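Side-chain contacts in beta-1,4-galactanase (Humicola insolens, PDB 1HJQ), which hydrolyses the beta-1,4-galactosidic linkages of type I arabinogalactans, as a family 53 glycoside hydrolase of clan GH-A: residues S11-E16 / A66-A71; A96-D101 / G139-L144; D115-F120 / W162-S167; W190-V195 / N231-R236. All coordinates share one frame; numbering follows the deposited sequence.

Interaction 1. Residues S11-E16 / A66-A71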
loop_
_atom_site.group_PDB
_atom_site.type_symbol
_atom_site.label_atom_id
_atom_site.label_comp_id
_atom_site.label_asym_id
_atom_site.label_seq_id
_atom_site.Cartn_x
_atom_site.Cartn_y
_atom_site.Cartn_z
ATOM N N SER A 11 -0.419 10.721 -5.155
ATOM C CA SER A 11 -0.970 12.054 -5.353
ATOM C C SER A 11 -0.016 13.087 -5.950
ATOM O O SER A 11 -0.444 14.183 -6.329
ATOM C CB SER A 11 -1.467 12.590 -4.023
ATOM O OG SER A 11 -0.366 12.810 -3.163
ATOM N N VAL A 12 1.261 12.746 -6.053
ATOM C CA VAL A 12 2.249 13.698 -6.542
ATOM C C VAL A 12 1.879 14.577 -7.747
ATOM O O VAL A 12 2.045 15.796 -7.681
ATOM C CB VAL A 12 3.591 13.001 -6.822
ATOM C CG1 VAL A 12 3.420 11.982 -7.917
ATOM C CG2 VAL A 12 4.647 14.033 -7.185
ATOM N N MET A 13 1.384 13.995 -8.837
ATOM C CA MET A 13 1.047 14.814 -10.005
ATOM C C MET A 13 -0.199 15.665 -9.810
ATOM O O MET A 13 -0.289 16.767 -10.342
ATOM C CB MET A 13 0.894 13.952 -11.262
ATOM C CG MET A 13 2.216 13.428 -11.791
ATOM S SD MET A 13 2.139 12.961 -13.528
ATOM C CE MET A 13 1.131 11.472 -13.441
ATOM N N VAL A 14 -1.161 15.150 -9.055
ATOM C CA VAL A 14 -2.380 15.893 -8.792
ATOM C C VAL A 14 -1.969 17.137 -8.022
ATOM O O VAL A 14 -2.505 18.225 -8.242
ATOM C CB VAL A 14 -3.384 15.056 -7.955
ATOM C CG1 VAL A 14 -4.551 15.904 -7.531
ATOM C CG2 VAL A 14 -3.872 13.870 -8.772
ATOM N N GLU A 15 -0.999 16.979 -7.128
ATOM C CA GLU A 15 -0.521 18.112 -6.347
ATOM C C GLU A 15 0.265 19.089 -7.209
ATOM O O GLU A 15 0.103 20.306 -7.079
ATOM C CB GLU A 15 0.341 17.638 -5.177
ATOM C CG GLU A 15 -0.466 17.000 -4.066
ATOM C CD GLU A 15 -1.427 17.977 -3.420
ATOM O OE1 GLU A 15 -2.252 18.573 -4.145
ATOM O OE2 GLU A 15 -1.358 18.152 -2.186
ATOM N N GLU A 16 1.114 18.564 -8.088
ATOM C CA GLU A 16 1.889 19.434 -8.960
ATOM C C GLU A 16 0.912 20.242 -9.806
ATOM O O GLU A 16 1.046 21.461 -9.918
ATOM C CB GLU A 16 2.846 18.620 -9.842
ATOM C CG GLU A 16 3.959 17.939 -9.055
ATOM C CD GLU A 16 4.757 16.924 -9.875
ATOM O OE1 GLU A 16 4.147 16.196 -10.693
ATOM O OE2 GLU A 16 5.994 16.837 -9.688
ATOM N N ALA A 66 5.774 5.961 -12.696
ATOM C CA ALA A 66 6.766 4.895 -12.671
ATOM C C ALA A 66 8.051 5.354 -13.348
ATOM O O ALA A 66 9.130 5.316 -12.757
ATOM C CB ALA A 66 6.216 3.662 -13.367
ATOM N N ARG A 67 7.927 5.800 -14.591
ATOM C CA ARG A 67 9.075 6.254 -15.345
ATOM C C ARG A 67 9.865 7.254 -14.506
ATOM O O ARG A 67 11.088 7.162 -14.405
ATOM C CB ARG A 67 8.605 6.873 -16.658
ATOM C CG ARG A 67 9.685 7.040 -17.700
ATOM C CD ARG A 67 9.070 7.449 -19.022
ATOM N NE ARG A 67 8.353 6.349 -19.664
ATOM C CZ ARG A 67 7.299 6.512 -20.459
ATOM N NH1 ARG A 67 6.835 7.732 -20.702
ATOM N NH2 ARG A 67 6.712 5.462 -21.019
ATOM N N ARG A 68 9.170 8.196 -13.882
ATOM C CA ARG A 68 9.838 9.186 -13.042
ATOM C C ARG A 68 10.499 8.527 -11.835
ATOM O O ARG A 68 11.648 8.806 -11.520
ATOM C CB ARG A 68 8.840 10.250 -12.563
ATOM C CG ARG A 68 8.495 11.298 -13.616
ATOM C CD ARG A 68 7.430 12.275 -13.124
ATOM N NE ARG A 68 7.822 12.941 -11.884
ATOM C CZ ARG A 68 7.113 13.899 -11.296
ATOM N NH1 ARG A 68 5.973 14.305 -11.842
ATOM N NH2 ARG A 68 7.545 14.450 -10.165
ATOM N N ALA A 69 9.761 7.654 -11.159
ATOM C CA ALA A 69 10.278 6.959 -9.987
ATOM C C ALA A 69 11.560 6.197 -10.318
ATOM O O ALA A 69 12.505 6.173 -9.526
ATOM C CB ALA A 69 9.226 6.003 -9.456
ATOM N N LYS A 70 11.574 5.577 -11.493
ATOM C CA LYS A 70 12.717 4.812 -11.963
ATOM C C LYS A 70 13.929 5.729 -12.208
ATOM O O LYS A 70 15.059 5.388 -11.853
ATOM C CB LYS A 70 12.333 4.084 -13.255
ATOM C CG LYS A 70 13.439 3.256 -13.896
ATOM C CD LYS A 70 13.020 2.804 -15.296
ATOM C CE LYS A 70 14.093 1.955 -15.972
ATOM N NZ LYS A 70 13.696 1.590 -17.368
ATOM N N ALA A 71 13.700 6.893 -12.808
ATOM C CA ALA A 71 14.800 7.809 -13.079
ATOM C C ALA A 71 15.519 8.189 -11.785
ATOM O O ALA A 71 16.720 8.438 -11.787
ATOM C CB ALA A 71 14.288 9.059 -13.784
#

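Interaction 2. Residues A96-D101 / G139-L144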
loop_
_atom_site.group_PDB
_atom_site.type_symbol
_atom_site.label_atom_id
_atom_site.label_comp_id
_atom_site.label_asym_id
_atom_site.label_seq_id
_atom_site.Cartn_x
_atom_site.Cartn_y
_atom_site.Cartn_z
ATOM N N ALA A 96 -17.700 -0.167 -13.474
ATOM C CA ALA A 96 -18.915 -0.226 -14.283
ATOM C C ALA A 96 -18.554 -0.917 -15.585
ATOM O O ALA A 96 -17.491 -0.661 -16.146
ATOM C CB ALA A 96 -19.438 1.174 -14.567
ATOM N N GLY A 97 -19.426 -1.806 -16.051
ATOM C CA GLY A 97 -19.163 -2.517 -17.292
ATOM C C GLY A 97 -18.632 -3.931 -17.124
ATOM O O GLY A 97 -18.870 -4.784 -17.973
ATOM N N TRP A 98 -17.910 -4.192 -16.041
ATOM C CA TRP A 98 -17.374 -5.530 -15.809
ATOM C C TRP A 98 -18.493 -6.554 -15.597
ATOM O O TRP A 98 -19.585 -6.210 -15.172
ATOM C CB TRP A 98 -16.403 -5.491 -14.628
ATOM C CG TRP A 98 -15.100 -4.873 -15.018
ATOM C CD1 TRP A 98 -14.895 -3.984 -16.035
ATOM C CD2 TRP A 98 -13.820 -5.095 -14.418
ATOM N NE1 TRP A 98 -13.569 -3.642 -16.109
ATOM C CE2 TRP A 98 -12.883 -4.309 -15.127
ATOM C CE3 TRP A 98 -13.370 -5.883 -13.351
ATOM C CZ2 TRP A 98 -11.522 -4.287 -14.806
ATOM C CZ3 TRP A 98 -12.011 -5.861 -13.032
ATOM C CH2 TRP A 98 -11.106 -5.068 -13.761
ATOM N N PRO A 99 -18.232 -7.830 -15.911
ATOM C CA PRO A 99 -19.213 -8.912 -15.770
ATOM C C PRO A 99 -19.894 -9.170 -14.429
ATOM O O PRO A 99 -19.452 -8.701 -13.383
ATOM C CB PRO A 99 -18.465 -10.136 -16.307
ATOM C CG PRO A 99 -17.025 -9.745 -16.244
ATOM C CD PRO A 99 -17.024 -8.309 -16.603
ATOM N N SER A 100 -20.989 -9.929 -14.497
ATOM C CA SER A 100 -21.805 -10.276 -13.338
ATOM C C SER A 100 -21.740 -11.748 -12.953
ATOM O O SER A 100 -22.447 -12.172 -12.042
ATOM C CB SER A 100 -23.265 -9.932 -13.611
ATOM O OG SER A 100 -23.370 -8.739 -14.359
ATOM N N ASP A 101 -20.946 -12.544 -13.658
ATOM C CA ASP A 101 -20.826 -13.957 -13.302
ATOM C C ASP A 101 -19.360 -14.206 -12.987
ATOM O O ASP A 101 -18.471 -13.629 -13.621
ATOM C CB ASP A 101 -21.320 -14.881 -14.428
ATOM C CG ASP A 101 -20.553 -14.704 -15.715
ATOM O OD1 ASP A 101 -20.823 -13.735 -16.450
ATOM O OD2 ASP A 101 -19.672 -15.534 -15.991
ATOM N N GLY A 139 -13.086 -8.724 1.156
ATOM C CA GLY A 139 -13.140 -9.148 -0.230
ATOM C C GLY A 139 -12.943 -8.009 -1.217
ATOM O O GLY A 139 -12.575 -6.898 -0.832
ATOM N N LEU A 140 -13.194 -8.297 -2.493
ATOM C CA LEU A 140 -13.043 -7.316 -3.560
ATOM C C LEU A 140 -14.098 -7.555 -4.625
ATOM O O LEU A 140 -14.816 -8.552 -4.578
ATOM C CB LEU A 140 -11.659 -7.436 -4.205
ATOM C CG LEU A 140 -11.378 -8.682 -5.053
ATOM C CD1 LEU A 140 -10.079 -8.494 -5.810
ATOM C CD2 LEU A 140 -11.295 -9.918 -4.181
ATOM N N LEU A 141 -14.183 -6.634 -5.581
ATOM C CA LEU A 141 -15.131 -6.734 -6.687
ATOM C C LEU A 141 -16.534 -7.178 -6.272
ATOM O O LEU A 141 -17.046 -8.193 -6.751
ATOM C CB LEU A 141 -14.562 -7.683 -7.744
ATOM C CG LEU A 141 -13.328 -7.099 -8.441
ATOM C CD1 LEU A 141 -12.658 -8.137 -9.330
ATOM C CD2 LEU A 141 -13.752 -5.872 -9.244
ATOM N N TRP A 142 -17.155 -6.405 -5.388
ATOM C CA TRP A 142 -18.495 -6.716 -4.905
ATOM C C TRP A 142 -19.503 -6.611 -6.035
ATOM O O TRP A 142 -19.340 -5.794 -6.938
ATOM C CB TRP A 142 -18.881 -5.762 -3.781
ATOM C CG TRP A 142 -17.995 -5.856 -2.588
ATOM C CD1 TRP A 142 -17.003 -6.770 -2.365
ATOM C CD2 TRP A 142 -18.031 -5.015 -1.435
ATOM N NE1 TRP A 142 -16.419 -6.551 -1.140
ATOM C CE2 TRP A 142 -17.031 -5.478 -0.548
ATOM C CE3 TRP A 142 -18.807 -3.913 -1.063
ATOM C CZ2 TRP A 142 -16.793 -4.876 0.691
ATOM C CZ3 TRP A 142 -18.567 -3.315 0.165
ATOM C CH2 TRP A 142 -17.568 -3.801 1.029
ATOM N N PRO A 143 -20.594 -7.387 -5.966
ATOM C CA PRO A 143 -20.996 -8.348 -4.931
ATOM C C PRO A 143 -20.272 -9.691 -4.902
ATOM O O PRO A 143 -20.058 -10.251 -3.830
ATOM C CB PRO A 143 -22.491 -8.554 -5.199
ATOM C CG PRO A 143 -22.879 -7.404 -6.066
ATOM C CD PRO A 143 -21.679 -7.217 -6.938
ATOM N N LEU A 144 -19.926 -10.216 -6.073
ATOM C CA LEU A 144 -19.265 -11.512 -6.170
ATOM C C LEU A 144 -18.126 -11.767 -5.185
ATOM O O LEU A 144 -18.153 -12.753 -4.452
ATOM C CB LEU A 144 -18.768 -11.734 -7.600
ATOM C CG LEU A 144 -19.878 -11.763 -8.657
ATOM C CD1 LEU A 144 -19.269 -11.834 -10.041
ATOM C CD2 LEU A 144 -20.793 -12.964 -8.417
#

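Interaction 3. Residues D115-F120 / W162-S167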
loop_
_atom_site.group_PDB
_atom_site.type_symbol
_atom_site.label_atom_id
_atom_site.label_comp_id
_atom_site.label_asym_id
_atom_site.label_seq_id
_atom_site.Cartn_x
_atom_site.Cartn_y
_atom_site.Cartn_z
ATOM N N ASP A 115 -3.099 -7.080 -19.217
ATOM C CA ASP A 115 -2.820 -5.929 -20.056
ATOM C C ASP A 115 -2.118 -4.826 -19.283
ATOM O O ASP A 115 -1.179 -4.217 -19.789
ATOM C CB ASP A 115 -4.112 -5.403 -20.672
ATOM C CG ASP A 115 -4.751 -6.407 -21.619
ATOM O OD1 ASP A 115 -4.194 -7.515 -21.772
ATOM O OD2 ASP A 115 -5.812 -6.094 -22.208
ATOM N N SER A 116 -2.560 -4.578 -18.055
ATOM C CA SER A 116 -1.952 -3.540 -17.237
ATOM C C SER A 116 -0.469 -3.811 -16.986
ATOM O O SER A 116 0.373 -2.928 -17.166
ATOM C CB SER A 116 -2.678 -3.418 -15.898
ATOM O OG SER A 116 -3.986 -2.909 -16.056
ATOM N N MET A 117 -0.144 -5.024 -16.557
ATOM C CA MET A 117 1.248 -5.360 -16.299
ATOM C C MET A 117 2.064 -5.268 -17.583
ATOM O O MET A 117 3.189 -4.763 -17.583
ATOM C CB MET A 117 1.344 -6.756 -15.696
ATOM C CG MET A 117 0.775 -6.853 -14.283
ATOM S SD MET A 117 1.803 -6.060 -13.011
ATOM C CE MET A 117 1.230 -4.358 -13.114
ATOM N N ASN A 118 1.494 -5.743 -18.686
ATOM C CA ASN A 118 2.194 -5.688 -19.963
ATOM C C ASN A 118 2.413 -4.239 -20.371
ATOM O O ASN A 118 3.317 -3.922 -21.142
ATOM C CB ASN A 118 1.409 -6.427 -21.049
ATOM C CG ASN A 118 1.644 -7.921 -21.015
ATOM O OD1 ASN A 118 2.770 -8.374 -20.821
ATOM N ND2 ASN A 118 0.585 -8.698 -21.220
ATOM N N ARG A 119 1.582 -3.356 -19.841
ATOM C CA ARG A 119 1.697 -1.943 -20.150
ATOM C C ARG A 119 3.038 -1.431 -19.617
ATOM O O ARG A 119 3.729 -0.654 -20.280
ATOM C CB ARG A 119 0.541 -1.188 -19.512
ATOM C CG ARG A 119 0.374 0.207 -20.030
ATOM C CD ARG A 119 -0.045 0.226 -21.485
ATOM N NE ARG A 119 -0.053 1.600 -21.976
ATOM C CZ ARG A 119 -0.950 2.520 -21.630
ATOM N NH1 ARG A 119 -1.935 2.219 -20.794
ATOM N NH2 ARG A 119 -0.841 3.755 -22.103
ATOM N N PHE A 120 3.406 -1.877 -18.419
ATOM C CA PHE A 120 4.677 -1.482 -17.825
ATOM C C PHE A 120 5.830 -2.194 -18.531
ATOM O O PHE A 120 6.860 -1.589 -18.821
ATOM C CB PHE A 120 4.708 -1.816 -16.331
ATOM C CG PHE A 120 3.876 -0.900 -15.490
ATOM C CD1 PHE A 120 2.567 -1.228 -15.161
ATOM C CD2 PHE A 120 4.394 0.311 -15.051
ATOM C CE1 PHE A 120 1.782 -0.362 -14.407
ATOM C CE2 PHE A 120 3.618 1.186 -14.296
ATOM C CZ PHE A 120 2.312 0.849 -13.975
ATOM N N TRP A 162 -2.372 -14.689 -11.899
ATOM C CA TRP A 162 -1.871 -15.159 -13.176
ATOM C C TRP A 162 -1.822 -14.110 -14.261
ATOM O O TRP A 162 -1.067 -14.251 -15.224
ATOM C CB TRP A 162 -2.651 -16.391 -13.636
ATOM C CG TRP A 162 -2.141 -17.586 -12.938
ATOM C CD1 TRP A 162 -2.452 -17.994 -11.668
ATOM C CD2 TRP A 162 -1.081 -18.435 -13.382
ATOM N NE1 TRP A 162 -1.640 -19.037 -11.292
ATOM C CE2 TRP A 162 -0.788 -19.328 -12.325
ATOM C CE3 TRP A 162 -0.341 -18.522 -14.568
ATOM C CZ2 TRP A 162 0.216 -20.298 -12.420
ATOM C CZ3 TRP A 162 0.663 -19.491 -14.661
ATOM C CH2 TRP A 162 0.928 -20.365 -13.591
ATOM N N GLY A 163 -2.615 -13.058 -14.114
ATOM C CA GLY A 163 -2.564 -11.999 -15.097
ATOM C C GLY A 163 -1.153 -11.441 -14.990
ATOM O O GLY A 163 -0.557 -10.986 -15.968
ATOM N N VAL A 164 -0.613 -11.494 -13.777
ATOM C CA VAL A 164 0.734 -11.011 -13.519
ATOM C C VAL A 164 1.727 -12.046 -14.025
ATOM O O VAL A 164 2.678 -11.725 -14.732
ATOM C CB VAL A 164 0.977 -10.804 -12.006
ATOM C CG1 VAL A 164 2.391 -10.290 -11.769
ATOM C CG2 VAL A 164 -0.052 -9.841 -11.440
ATOM N N LYS A 165 1.493 -13.298 -13.669
ATOM C CA LYS A 165 2.397 -14.350 -14.078
ATOM C C LYS A 165 2.541 -14.490 -15.587
ATOM O O LYS A 165 3.647 -14.703 -16.074
ATOM C CB LYS A 165 1.972 -15.676 -13.456
ATOM C CG LYS A 165 2.101 -15.699 -11.937
ATOM C CD LYS A 165 1.662 -17.048 -11.360
ATOM C CE LYS A 165 1.811 -17.074 -9.850
ATOM N NZ LYS A 165 3.234 -16.848 -9.454
ATOM N N ASP A 166 1.443 -14.355 -16.325
ATOM C CA ASP A 166 1.493 -14.480 -17.782
ATOM C C ASP A 166 1.915 -13.218 -18.542
ATOM O O ASP A 166 1.891 -13.209 -19.769
ATOM C CB ASP A 166 0.134 -14.919 -18.341
ATOM C CG ASP A 166 -0.254 -16.321 -17.930
ATOM O OD1 ASP A 166 0.640 -17.120 -17.582
ATOM O OD2 ASP A 166 -1.465 -16.630 -17.976
ATOM N N SER A 167 2.296 -12.155 -17.843
ATOM C CA SER A 167 2.685 -10.923 -18.527
ATOM C C SER A 167 4.132 -10.954 -19.017
ATOM O O SER A 167 4.887 -11.866 -18.699
ATOM C CB SER A 167 2.499 -9.725 -17.598
ATOM O OG SER A 167 3.455 -9.746 -16.551
HETATM O O HOH W 1 1.658 -11.870 -22.093
#

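Interaction 4. Residues W190-V195 / N231-R236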
loop_
_atom_site.group_PDB
_atom_site.type_symbol
_atom_site.label_atom_id
_atom_site.label_comp_id
_atom_site.label_asym_id
_atom_site.label_seq_id
_atom_site.Cartn_x
_atom_site.Cartn_y
_atom_site.Cartn_z
ATOM N N TRP A 190 -8.437 -15.645 9.950
ATOM C CA TRP A 190 -9.765 -15.933 9.399
ATOM C C TRP A 190 -9.776 -15.789 7.866
ATOM O O TRP A 190 -10.198 -16.682 7.126
ATOM C CB TRP A 190 -10.750 -14.952 10.038
ATOM C CG TRP A 190 -12.033 -14.732 9.323
ATOM C CD1 TRP A 190 -13.116 -15.550 9.330
ATOM C CD2 TRP A 190 -12.405 -13.573 8.562
ATOM N NE1 TRP A 190 -14.148 -14.974 8.630
ATOM C CE2 TRP A 190 -13.738 -13.759 8.148
ATOM C CE3 TRP A 190 -11.741 -12.395 8.193
ATOM C CZ2 TRP A 190 -14.429 -12.808 7.380
ATOM C CZ3 TRP A 190 -12.431 -11.443 7.425
ATOM C CH2 TRP A 190 -13.760 -11.662 7.032
ATOM N N TRP A 191 -9.306 -14.646 7.394
ATOM C CA TRP A 191 -9.272 -14.381 5.968
ATOM C C TRP A 191 -8.468 -15.396 5.151
ATOM O O TRP A 191 -9.023 -16.111 4.309
ATOM C CB TRP A 191 -8.709 -12.990 5.704
ATOM C CG TRP A 191 -9.068 -12.488 4.353
ATOM C CD1 TRP A 191 -10.190 -11.789 4.011
ATOM C CD2 TRP A 191 -8.321 -12.664 3.146
ATOM N NE1 TRP A 191 -10.189 -11.513 2.666
ATOM C CE2 TRP A 191 -9.050 -12.039 2.109
ATOM C CE3 TRP A 191 -7.107 -13.291 2.839
ATOM C CZ2 TRP A 191 -8.603 -12.018 0.787
ATOM C CZ3 TRP A 191 -6.667 -13.272 1.532
ATOM C CH2 TRP A 191 -7.413 -12.638 0.518
ATOM N N TYR A 192 -7.160 -15.454 5.385
ATOM C CA TYR A 192 -6.308 -16.370 4.631
ATOM C C TYR A 192 -6.756 -17.824 4.736
ATOM O O TYR A 192 -6.735 -18.562 3.747
ATOM C CB TYR A 192 -4.847 -16.217 5.074
ATOM C CG TYR A 192 -4.186 -14.951 4.553
ATOM C CD1 TYR A 192 -3.883 -14.803 3.191
ATOM C CD2 TYR A 192 -3.872 -13.901 5.414
ATOM C CE1 TYR A 192 -3.285 -13.646 2.706
ATOM C CE2 TYR A 192 -3.274 -12.736 4.944
ATOM C CZ TYR A 192 -2.981 -12.612 3.588
ATOM O OH TYR A 192 -2.370 -11.465 3.122
ATOM N N THR A 193 -7.167 -18.236 5.929
ATOM C CA THR A 193 -7.623 -19.600 6.122
ATOM C C THR A 193 -8.777 -19.889 5.163
ATOM O O THR A 193 -8.732 -20.833 4.370
ATOM C CB THR A 193 -8.105 -19.825 7.570
ATOM O OG1 THR A 193 -6.977 -19.787 8.455
ATOM C CG2 THR A 193 -8.824 -21.178 7.699
ATOM N N ASN A 194 -9.811 -19.063 5.238
ATOM C CA ASN A 194 -10.964 -19.245 4.378
ATOM C C ASN A 194 -10.642 -19.153 2.890
ATOM O O ASN A 194 -11.159 -19.942 2.102
ATOM C CB ASN A 194 -12.046 -18.239 4.745
ATOM C CG ASN A 194 -12.780 -18.618 6.011
ATOM O OD1 ASN A 194 -13.462 -19.644 6.058
ATOM N ND2 ASN A 194 -12.648 -17.799 7.045
ATOM N N VAL A 195 -9.794 -18.207 2.501
ATOM C CA VAL A 195 -9.441 -18.062 1.098
ATOM C C VAL A 195 -8.572 -19.220 0.594
ATOM O O VAL A 195 -8.822 -19.782 -0.480
ATOM C CB VAL A 195 -8.686 -16.733 0.843
ATOM C CG1 VAL A 195 -8.235 -16.661 -0.598
ATOM C CG2 VAL A 195 -9.577 -15.556 1.161
ATOM N N ASN A 231 4.406 -12.612 13.025
ATOM C CA ASN A 231 5.053 -13.882 13.328
ATOM C C ASN A 231 4.120 -15.049 13.067
ATOM O O ASN A 231 4.536 -16.063 12.498
ATOM C CB ASN A 231 5.524 -13.921 14.778
ATOM C CG ASN A 231 6.872 -13.251 14.969
ATOM O OD1 ASN A 231 7.874 -13.681 14.390
ATOM N ND2 ASN A 231 6.907 -12.197 15.779
ATOM N N ASN A 232 2.860 -14.902 13.473
ATOM C CA ASN A 232 1.875 -15.957 13.261
ATOM C C ASN A 232 1.644 -16.207 11.772
ATOM O O ASN A 232 1.582 -17.354 11.324
ATOM C CB ASN A 232 0.541 -15.600 13.920
ATOM C CG ASN A 232 0.620 -15.569 15.434
ATOM O OD1 ASN A 232 1.581 -16.048 16.033
ATOM N ND2 ASN A 232 -0.408 -15.011 16.063
ATOM N N MET A 233 1.514 -15.122 11.014
ATOM C CA MET A 233 1.285 -15.204 9.573
ATOM C C MET A 233 2.456 -15.897 8.886
ATOM O O MET A 233 2.269 -16.859 8.133
ATOM C CB MET A 233 1.100 -13.796 8.992
ATOM C CG MET A 233 -0.137 -13.063 9.500
ATOM S SD MET A 233 -0.158 -11.301 9.053
ATOM C CE MET A 233 0.017 -11.402 7.245
ATOM N N VAL A 234 3.662 -15.399 9.155
ATOM C CA VAL A 234 4.882 -15.950 8.574
ATOM C C VAL A 234 5.071 -17.440 8.876
ATOM O O VAL A 234 5.289 -18.241 7.970
ATOM C CB VAL A 234 6.122 -15.176 9.074
ATOM C CG1 VAL A 234 7.387 -15.862 8.600
ATOM C CG2 VAL A 234 6.077 -13.739 8.565
ATOM N N SER A 235 4.978 -17.801 10.152
ATOM C CA SER A 235 5.141 -19.187 10.572
ATOM C C SER A 235 4.079 -20.109 9.980
ATOM O O SER A 235 4.318 -21.299 9.770
ATOM C CB SER A 235 5.093 -19.285 12.098
ATOM O OG SER A 235 5.225 -20.628 12.521
ATOM N N ARG A 236 2.910 -19.551 9.699
ATOM C CA ARG A 236 1.810 -20.327 9.154
ATOM C C ARG A 236 1.800 -20.488 7.636
ATOM O O ARG A 236 1.532 -21.577 7.122
ATOM C CB ARG A 236 0.494 -19.707 9.593
ATOM C CG ARG A 236 -0.730 -20.356 8.993
ATOM C CD ARG A 236 -1.156 -21.600 9.739
ATOM N NE ARG A 236 -2.582 -21.813 9.529
ATOM C CZ ARG A 236 -3.110 -22.429 8.471
ATOM N NH1 ARG A 236 -2.323 -22.920 7.513
ATOM N NH2 ARG A 236 -4.436 -22.524 8.360
#

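Interaction 1. Residues S11-E16 / A66-A71
A two-pronged salt bridge, in which Arg-68 grips the carboxylate of Glu-16 with NH1 and NH2, ties the short helix 12-17 to helix 59-71. The guanidinium meets the carboxylate end-on. NH1 of Arg-68 lies 2.9 Å from OE1 of Glu-16, the bond almost straight (169°) and onto the syn lone pair of OE1. NH2 of Arg-68 reaches OE2 of Glu-16 at the same 2.9 Å, also on the syn side but somewhat out of the carboxylate plane. With the two planes 23° apart, the groups are nearly coplanar, and paired bonds of this kind resist rotation of either one. In the eight-stranded parallel beta/alpha barrel, helix 59-71 lies between strands 43-48 and 75-80, while helix 12-17 follows the first strand; their local axes stand 13.4 Å apart, so long side chains must span the gap. NH2 of Arg-68 also forms a salt bridge with Glu-33, giving the cation two anionic partners. An alanine in place of Glu-16 would remove both bonds and probably leave the guanidinium less fixed in rotation, with Glu-33 as its remaining partner here. Met-13 and Val-12 lie obliquely to the guanidinium in van der Waals contact, CG of Met-13 3.9 Å from NH1 of Arg-68.

Interaction 2. Residues A96-D101 / G139-L144
Trp-98 and Leu-141 point their side chains at one another from two loops and cross at a slant. The methyl CD2 of Leu-141 comes against the six-membered part of the indole, 4.1 Å from CE3 of Trp-98 and 4.2 Å from CZ3 of Trp-98. Leu-141 has a left-handed backbone (phi 43°, psi 59°), a turn followed closely by the cis peptide before Pro-143. Beyond that bend Leu-144 faces the same opposing loop, but its target is backbone: CD1 of Leu-144 lies 3.8 Å from the carbonyl O of Ser-100 and equally near C of Asp-101. With CG anti to the carbonyl carbon (chi1 -62°), the leucine carries its methyl groups across to that chain. The two places of contact thus differ in kind, methyl on indole and methyl on main chain, and both depend on shape, not on polar pairing. Asp-101, where Leu-144 touches, is the N-cap of helix 102-123, and its carboxylate also bonds Asn-104. The loops follow strands 75-80 and 129-132 of the barrel and lead into helices 102-123 and 150-165; Trp-98 packs on Tyr-112 and Lys-108 of the former, while Leu-141 rests on Leu-156 of the latter.

Interaction 3. Residues D115-F120 / W162-S167
Ser-167 sets its OG between its own backbone N and carbonyl carbon (chi1 70°), which aims the hydroxyl back at Val-164, while its CB points toward the opposing helix. There CB of Ser-167 lies 3.7 Å from CB of Met-117. Met-117, its CG anti to the carbonyl carbon (chi1 -69°), brings CG to 4.2 Å from CG2 of Val-164; the bends further out lead its end away. The hydroxyl donates to the carbonyl O of Val-164 at 2.8 Å from Ser-167 OG, an acceptor that also takes the backbone N of Ser-167; the chain is thereby pinned as it leaves helix 150-165. Beside this patch the amide of Asn-118 reaches over the departing chain, with OD1 of Asn-118 3.4 Å from C of Ser-167. That oxygen accepts a bond from the backbone N of Arg-168. A water that donates to O of Asp-166 at 2.7 Å is held only weakly by ND2 of Asn-118. A leucine in place of Asn-118 would probably leave the Arg-168 N-H without this acceptor and remove the water's weak link to helix 102-123. The contact joins two adjacent outer helices of the barrel, 102-123 and 150-165. Met-117 continues inward onto Phe-80 of strand 75-80 and Leu-169, whereas on another flank Arg-119 and Phe-120 pack against helix 59-71.

Interaction 4. Residues W190-V195 / N231-R236
The ring of Tyr-192 has CE3 of Trp-191 over one face, 3.6 Å above its plane and offset toward the rim, while the methyl of Met-233 approaches obliquely from helix 223-237. CE of Met-233 stops 4.2 Å from CE2 of Tyr-192. The indole of Trp-191 is itself packed by CG2 of Val-195 on one face, with CG of Tyr-192 at its edge, and it meets Trp-150 edge-to-face. The rings of Trp-191 and Tyr-192 also lie on Val-177 and Leu-179 of strand 174-179, so helix 185-198 is seated on the barrel through its aromatics. Nearer the surface Arg-236 and Thr-193 cross at about a right angle. NH2 of Arg-236 is 3.7 Å from OG1 of Thr-193, too long to count as a hydrogen bond; OG1, beside its backbone N (chi1 -69°), bonds O of Asn-189. The helices are therefore joined by apolar packing inside and a loose polar touch outside, a small contact of van der Waals character that implies little directional constraint between them.

Three contacts join helices round the barrel, and interaction 2 joins two of its loops. Interactions 1 and 3 abut, CB of Ala-66 lying 3.7 Å from CE2 of Phe-120, so helix 59-71 packs on helix 102-123. Interactions 2 and 3 alternate along the chain: interaction 2 joins the loops that lead into helices 102-123 and 150-165, interaction 3 those helices further along. In interaction 2 the Trp-98 side chain is about 7 Å from the attached N-acetylglucosamine, a surface glycan and not a substrate. Interaction 4 meets interaction 2 where N of Gly-139 is 4.3 Å from NE1 of Trp-191. Its Tyr-192 side chain is about 10 Å from that of Glu-135, the probable proton donor.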